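Local coordinates for proteolytically activated form of PPO4 Tyrosinase (Agaricus bisporus var. bisporus H97, PDB 4OUA), which uses a pair of copper ions to hydroxylate monophenols and oxidise the resulting o-diphenols to o-quinones, the first step of melanin synthesis, at residues 322-327 and 333-338. Numbering follows the deposited sequence.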
# COMPACT_ATOMS: atom_id res chain seq x y z
N ASP A 322 -14.26 8.68 -14.92
CA ASP A 322 -15.08 7.58 -15.42
C ASP A 322 -14.23 6.48 -16.04
O ASP A 322 -14.75 5.47 -16.51
CB ASP A 322 -16.10 8.09 -16.43
CG ASP A 322 -17.12 9.01 -15.81
OD1 ASP A 322 -17.56 8.73 -14.67
OD2 ASP A 322 -17.49 10.02 -16.45
N SER A 323 -12.91 6.68 -16.06
CA SER A 323 -12.00 5.68 -16.59
C SER A 323 -12.01 4.43 -15.72
O SER A 323 -12.09 4.52 -14.50
CB SER A 323 -10.58 6.24 -16.69
OG SER A 323 -10.53 7.36 -17.56
N ALA A 324 -11.95 3.27 -16.36
CA ALA A 324 -11.92 2.00 -15.64
C ALA A 324 -10.57 1.81 -14.97
O ALA A 324 -9.53 2.13 -15.55
CB ALA A 324 -12.23 0.84 -16.57
N LEU A 325 -10.58 1.28 -13.75
CA LEU A 325 -9.35 1.06 -13.00
C LEU A 325 -8.95 -0.41 -13.00
O LEU A 325 -9.06 -1.09 -11.98
CB LEU A 325 -9.51 1.57 -11.57
CG LEU A 325 -9.79 3.07 -11.44
CD1 LEU A 325 -10.18 3.44 -10.02
CD2 LEU A 325 -8.57 3.87 -11.88
N GLU A 326 -8.51 -0.90 -14.15
CA GLU A 326 -8.05 -2.28 -14.29
C GLU A 326 -6.89 -2.58 -13.34
O GLU A 326 -6.06 -1.71 -13.09
CB GLU A 326 -7.61 -2.54 -15.74
CG GLU A 326 -8.75 -2.59 -16.74
CD GLU A 326 -9.53 -3.89 -16.66
OE1 GLU A 326 -8.94 -4.93 -16.33
OE2 GLU A 326 -10.75 -3.86 -16.94
N PRO A 327 -6.84 -3.81 -12.81
CA PRO A 327 -7.87 -4.84 -13.02
C PRO A 327 -8.83 -4.95 -11.84
O PRO A 327 -9.17 -6.06 -11.43
CB PRO A 327 -7.04 -6.11 -13.16
CG PRO A 327 -5.89 -5.88 -12.21
CD PRO A 327 -5.64 -4.38 -12.18
N ASP A 333 -18.82 -7.90 -13.86
CA ASP A 333 -18.90 -7.23 -15.15
C ASP A 333 -18.68 -5.72 -15.06
O ASP A 333 -18.68 -5.03 -16.08
CB ASP A 333 -20.25 -7.51 -15.81
CG ASP A 333 -20.50 -8.99 -16.02
OD1 ASP A 333 -19.53 -9.74 -16.24
OD2 ASP A 333 -21.68 -9.41 -15.97
N LYS A 334 -18.49 -5.22 -13.85
CA LYS A 334 -18.36 -3.78 -13.65
C LYS A 334 -17.00 -3.40 -13.07
O LYS A 334 -16.68 -3.73 -11.93
CB LYS A 334 -19.47 -3.27 -12.72
CG LYS A 334 -20.87 -3.62 -13.19
CD LYS A 334 -21.89 -3.47 -12.08
CE LYS A 334 -23.24 -4.07 -12.48
NZ LYS A 334 -24.22 -4.04 -11.36
N PRO A 335 -16.18 -2.70 -13.88
CA PRO A 335 -14.88 -2.19 -13.43
C PRO A 335 -15.05 -1.05 -12.42
O PRO A 335 -16.08 -0.39 -12.42
CB PRO A 335 -14.23 -1.68 -14.72
CG PRO A 335 -15.00 -2.32 -15.83
CD PRO A 335 -16.40 -2.45 -15.31
N TRP A 336 -14.04 -0.84 -11.58
CA TRP A 336 -14.06 0.27 -10.64
C TRP A 336 -13.80 1.60 -11.35
O TRP A 336 -13.16 1.64 -12.40
CB TRP A 336 -13.03 0.07 -9.53
CG TRP A 336 -13.54 -0.70 -8.35
CD1 TRP A 336 -13.27 -2.00 -8.03
CD2 TRP A 336 -14.42 -0.21 -7.33
NE1 TRP A 336 -13.92 -2.35 -6.88
CE2 TRP A 336 -14.64 -1.27 -6.43
CE3 TRP A 336 -15.04 1.02 -7.10
CZ2 TRP A 336 -15.45 -1.14 -5.31
CZ3 TRP A 336 -15.85 1.15 -5.99
CH2 TRP A 336 -16.05 0.08 -5.10
N THR A 337 -14.31 2.68 -10.76
CA THR A 337 -14.06 4.02 -11.27
C THR A 337 -13.72 4.95 -10.11
O THR A 337 -13.92 4.60 -8.94
CB THR A 337 -15.26 4.57 -12.05
OG1 THR A 337 -16.44 4.51 -11.23
CG2 THR A 337 -15.49 3.76 -13.32
N SER A 338 -13.19 6.12 -10.43
CA SER A 338 -12.72 7.06 -9.42
C SER A 338 -13.86 7.76 -8.69
O SER A 338 -13.72 8.13 -7.52
CB SER A 338 -11.80 8.10 -10.07
OG SER A 338 -10.65 7.49 -10.63
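One backbone hydrogen bond, from Leu325 N to Trp336 O at 2.9 Å, joins 322-327 to 333-338. It is bent, with 147° at the hydrogen. The same oxygen receives a CA-H...O contact from Ala324 CA at 3.5 Å, so two neighbouring residues converge on one carbonyl. The touching parts run 114° apart, and further backbone bonds tie Trp336 to Phe328 and Ser338 to Lys321.

Van der Waals contacts flank this bond. One is apolar: the methyl of Ala324 meets the ring of Pro335, CB to CB at 3.7 Å. The others set side chain against backbone. Leu325 CG stands anti to its own carbonyl carbon (chi1 -62°), and the branch carries CD1 alongside the peptide between Thr337 and Ser338, 3.8 Å from Thr337 C. From the other segment, Thr337 CG2 lies against the carbonyl oxygens of Asp322 and Ser323, 3.7 Å from each O.

Polar ends are bonded mainly outside the pair: Trp336 NE1 to Thr5 O, and Ser338 OG to Thr88 OG1. Leu325 also packs on Thr88 and Trp336 on Val92, both of helix 86-109, which carries the copper ligand His90. The side chain of Leu325 is about 8 Å from that of His90 and about 12 Å from a copper ion, so the contact lies near the copper site but outside the ligand set His56, His81 and His90: a loop between strands 318-319 and 349-350, folded back on itself against helix 86-109 of the tyrosinase di-copper domain.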